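Local structure of phage-related protein (Bacillus cereus, 4JG2) at residues 76-79 / 80-84; 84-87 / 88-91. The protein is of unknown function but probably binds single-stranded DNA, like other phage proteins of its type. All blocks are in the same frame, centred on the assembly; numbering follows the deposited sequence.

Contact 1. Residues 76-79 / 80-84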
loop_
_atom_site.group_PDB
_atom_site.type_symbol
_atom_site.label_atom_id
_atom_site.label_comp_id
_atom_site.label_asym_id
_atom_site.label_seq_id
_atom_site.Cartn_x
_atom_site.Cartn_y
_atom_site.Cartn_z
ATOM N N GLU A 76 -10.817 -11.534 3.927
ATOM C CA GLU A 76 -11.329 -11.026 2.663
ATOM C C GLU A 76 -10.267 -10.192 1.965
ATOM O O GLU A 76 -9.992 -10.374 0.768
ATOM C CB GLU A 76 -12.608 -10.212 2.864
ATOM C CG GLU A 76 -13.331 -9.738 1.640
ATOM C CD GLU A 76 -14.704 -9.104 1.969
ATOM O OE1 GLU A 76 -14.949 -8.737 3.146
ATOM O OE2 GLU A 76 -15.534 -8.946 1.043
ATOM N N THR A 77 -9.614 -9.250 2.654
ATOM C CA THR A 77 -8.604 -8.447 2.038
ATOM C C THR A 77 -7.393 -9.279 1.647
ATOM O O THR A 77 -6.834 -9.091 0.562
ATOM C CB THR A 77 -8.169 -7.309 3.001
ATOM O OG1 THR A 77 -9.321 -6.521 3.334
ATOM C CG2 THR A 77 -7.088 -6.432 2.397
ATOM N N ILE A 78 -6.955 -10.187 2.529
ATOM C CA ILE A 78 -5.799 -10.998 2.226
ATOM C C ILE A 78 -6.064 -11.834 0.950
ATOM O O ILE A 78 -5.199 -11.945 0.068
ATOM C CB ILE A 78 -5.445 -11.887 3.417
ATOM C CG1 ILE A 78 -5.025 -11.024 4.598
ATOM C CG2 ILE A 78 -4.396 -12.959 3.045
ATOM C CD1 ILE A 78 -5.096 -11.773 5.917
ATOM N N ASN A 79 -7.217 -12.474 0.885
ATOM C CA ASN A 79 -7.529 -13.291 -0.295
ATOM C C ASN A 79 -7.573 -12.440 -1.545
ATOM O O ASN A 79 -7.088 -12.886 -2.594
ATOM C CB ASN A 79 -8.879 -14.033 -0.077
ATOM C CG ASN A 79 -8.782 -15.138 0.984
ATOM O OD1 ASN A 79 -7.753 -15.778 1.151
ATOM N ND2 ASN A 79 -9.877 -15.389 1.669
ATOM N N ALA A 80 -8.112 -11.226 -1.451
ATOM C CA ALA A 80 -8.156 -10.333 -2.591
ATOM C C ALA A 80 -6.753 -9.940 -3.045
ATOM O O ALA A 80 -6.482 -9.880 -4.234
ATOM C CB ALA A 80 -8.986 -9.098 -2.303
ATOM N N ILE A 81 -5.842 -9.691 -2.097
ATOM C CA ILE A 81 -4.452 -9.355 -2.406
ATOM C C ILE A 81 -3.780 -10.536 -3.106
ATOM O O ILE A 81 -3.104 -10.381 -4.126
ATOM C CB ILE A 81 -3.686 -8.855 -1.201
ATOM C CG1 ILE A 81 -4.183 -7.473 -0.774
ATOM C CG2 ILE A 81 -2.185 -8.810 -1.503
ATOM C CD1 ILE A 81 -3.660 -6.984 0.567
ATOM N N ASN A 82 -3.944 -11.743 -2.554
ATOM C CA ASN A 82 -3.335 -12.912 -3.159
ATOM C C ASN A 82 -3.794 -13.085 -4.602
ATOM O O ASN A 82 -2.970 -13.335 -5.499
ATOM C CB ASN A 82 -3.627 -14.163 -2.369
ATOM C CG ASN A 82 -2.948 -14.184 -1.027
ATOM O OD1 ASN A 82 -1.900 -13.608 -0.832
ATOM N ND2 ASN A 82 -3.504 -14.992 -0.125
ATOM N N ALA A 83 -5.068 -12.903 -4.857
ATOM C CA ALA A 83 -5.650 -13.033 -6.221
ATOM C C ALA A 83 -5.106 -11.922 -7.121
ATOM O O ALA A 83 -4.766 -12.161 -8.286
ATOM C CB ALA A 83 -7.186 -12.940 -6.191
ATOM N N ALA A 84 -4.939 -10.701 -6.588
ATOM C CA ALA A 84 -4.433 -9.571 -7.375
ATOM C C ALA A 84 -2.961 -9.729 -7.760
ATOM O O ALA A 84 -2.557 -9.334 -8.862
ATOM C CB ALA A 84 -4.658 -8.268 -6.634
HETATM O O HOH W 1 -5.922 -16.551 -0.679
#
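Thr77 and Ile81 touch one turn apart on helix 75-96. The apolar contact is methyl to methyl: Thr77 CG2 lies 3.9 Å from Ile81 CD1. The two side chains run alongside each other and point the same way. Thr77 holds CG2 anti to its backbone N (chi1 -58° for OG1), which puts the methyl beside Ile81 CD1 and leaves OG1 beside the backbone N. OG1 is hydrogen-bonded to Asp74 OD2, just before the segment. Ile81 also lays its CG1 against the carbonyl oxygen of Thr77. Both residues are buried and reach Ile70 of strand 63-71; Ile81 also meets Val38 and Phe164.

Four backbone hydrogen bonds join the segments in the i to i+4 pattern of an alpha helix. The amides of Ala80, Ile81, Asn82 and Ala83 give to the carbonyls of Glu76, Thr77, Ile78 and Asn79. The straightest is Asn82 N to Ile78 O, 2.9 Å with an N-H...O angle of 168°.

The polar contact runs through water. Water 1 donates to Asn79 OD1 at 2.7 Å and accepts from Asn82 ND2 at 2.9 Å. It bridges two amides three residues apart. Ile78 and Asn82 also lie side by side, with CG2 of Ile78 3.9 Å from ND2 of Asn82.

The chemistry is that of an amphipathic helix. Threonine and isoleucine face the strands, while the two exposed asparagines share a water on the outer surface.

Contact 2. Residues 84-87 / 88-91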
loop_
_atom_site.group_PDB
_atom_site.type_symbol
_atom_site.label_atom_id
_atom_site.label_comp_id
_atom_site.label_asym_id
_atom_site.label_seq_id
_atom_site.Cartn_x
_atom_site.Cartn_y
_atom_site.Cartn_z
ATOM N N ALA A 84 -4.939 -10.701 -6.588
ATOM C CA ALA A 84 -4.433 -9.571 -7.375
ATOM C C ALA A 84 -2.961 -9.729 -7.760
ATOM O O ALA A 84 -2.557 -9.334 -8.862
ATOM C CB ALA A 84 -4.658 -8.268 -6.634
ATOM N N VAL A 85 -2.164 -10.310 -6.846
ATOM C CA VAL A 85 -0.786 -10.585 -7.134
ATOM C C VAL A 85 -0.656 -11.589 -8.280
ATOM O O VAL A 85 0.121 -11.382 -9.180
ATOM C CB VAL A 85 -0.036 -11.008 -5.848
ATOM C CG1 VAL A 85 1.339 -11.575 -6.133
ATOM C CG2 VAL A 85 0.069 -9.822 -4.892
ATOM N N ASP A 86 -1.429 -12.655 -8.187
ATOM C CA ASP A 86 -1.474 -13.626 -9.287
ATOM C C ASP A 86 -1.923 -12.987 -10.609
ATOM O O ASP A 86 -1.377 -13.289 -11.677
ATOM C CB ASP A 86 -2.273 -14.856 -8.915
ATOM C CG ASP A 86 -1.545 -15.770 -7.922
ATOM O OD1 ASP A 86 -0.282 -15.857 -7.945
ATOM O OD2 ASP A 86 -2.266 -16.442 -7.144
ATOM N N ALA A 87 -2.951 -12.124 -10.542
ATOM C CA ALA A 87 -3.417 -11.451 -11.751
ATOM C C ALA A 87 -2.348 -10.531 -12.322
ATOM O O ALA A 87 -2.168 -10.424 -13.535
ATOM C CB ALA A 87 -4.724 -10.718 -11.514
ATOM N N ALA A 88 -1.581 -9.877 -11.474
ATOM C CA ALA A 88 -0.467 -9.025 -11.908
ATOM C C ALA A 88 0.572 -9.814 -12.649
ATOM O O ALA A 88 1.124 -9.374 -13.662
ATOM C CB ALA A 88 0.101 -8.251 -10.721
ATOM N N ILE A 89 0.906 -10.985 -12.099
ATOM C CA ILE A 89 1.859 -11.875 -12.759
ATOM C C ILE A 89 1.324 -12.298 -14.136
ATOM O O ILE A 89 2.036 -12.216 -15.146
ATOM C CB ILE A 89 2.184 -13.112 -11.874
ATOM C CG1 ILE A 89 2.946 -12.642 -10.614
ATOM C CG2 ILE A 89 2.993 -14.140 -12.676
ATOM C CD1 ILE A 89 3.088 -13.682 -9.531
ATOM N N GLU A 90 0.052 -12.700 -14.196
ATOM C CA GLU A 90 -0.543 -13.100 -15.447
ATOM C C GLU A 90 -0.579 -11.977 -16.476
ATOM O O GLU A 90 -0.334 -12.219 -17.647
ATOM C CB GLU A 90 -1.918 -13.654 -15.174
ATOM C CG GLU A 90 -1.808 -15.001 -14.462
ATOM C CD GLU A 90 -3.114 -15.437 -13.840
ATOM O OE1 GLU A 90 -4.167 -14.849 -14.197
ATOM O OE2 GLU A 90 -3.098 -16.397 -13.023
ATOM N N GLU A 91 -0.888 -10.759 -16.046
ATOM C CA GLU A 91 -0.912 -9.617 -16.952
ATOM C C GLU A 91 0.513 -9.347 -17.479
ATOM O O GLU A 91 0.663 -8.949 -18.641
ATOM C CB GLU A 91 -1.505 -8.385 -16.268
ATOM C CG GLU A 91 -3.047 -8.499 -16.145
ATOM C CD GLU A 91 -3.810 -7.318 -15.543
ATOM O OE1 GLU A 91 -3.171 -6.264 -15.328
ATOM O OE2 GLU A 91 -5.064 -7.439 -15.369
#
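Ala87, Ala88 and Asp86 carry this turn of helix 75-96, and each meets the other segment mainly through the backbone. The carbonyl of Ala87 accepts the amide of Glu91, with Glu91 N to Ala87 O at 2.8 Å. The side chain of Glu91 starts against the same oxygen: its CG lies 3.4 Å from Ala87 O. The methyl of Ala87 is buried and touches Arg35.

Ala88 gives its amide to Ala84, with Ala88 N 2.8 Å from Ala84 O. This bond is somewhat bent, at 151°. The CB of Ala88 sits over the previous turn, 3.4 Å from Ala84 O. It also rests on Val175 of strand 175-186. These are ordinary alpha-helical i to i+4 bonds. With small alanines at 84, 87 and 88, little side chain separates this part of the helix from its neighbours; Ala84 meets Phe164 of strand 157-169. The larger Val85 and Ile89 lie one turn apart, in a loose apolar contact of 4.4 Å between Val85 CG1 and Ile89 CD1. Val85 reaches Phe164 and Pro109, and Ile89 reaches Pro101 and Val175.

Asp86 accepts the amide of Glu90, with Glu90 N to Asp86 O at 3.0 Å. The side chain of Glu90 is modelled in two conformers, and what follows holds for one of them. Its CG is anti to its own carbonyl carbon (chi1 -70°), which brings Glu90 CG back to 3.3 Å from Asp86 O. The carboxylates stay apart, with Asp86 OD1 5.8 Å from Glu90 OE2. Each has a basic partner: Asp86 OD1 forms a salt bridge with Lys103, and in this conformer Glu90 OE1 forms one with Arg35.

Strand 63-71 leads into helix 75-96, where both contacts lie. Contact 1 comes first, near the N-terminal end, and contact 2 follows it. Neither closes a loop, since in each the two segments run on without a gap. They neither nest nor cross. Contact 1 ends on Ala84 and contact 2 begins there; their centres are 11 Å apart. Contact 1 sets the helix against strands 37-39 and 63-71, which belong to different sheets. Contact 2 continues along strands 157-169 and 175-186 of the mixed sheet. Phe164 touches residues of both contacts. One helix thus spans parts of both sheets.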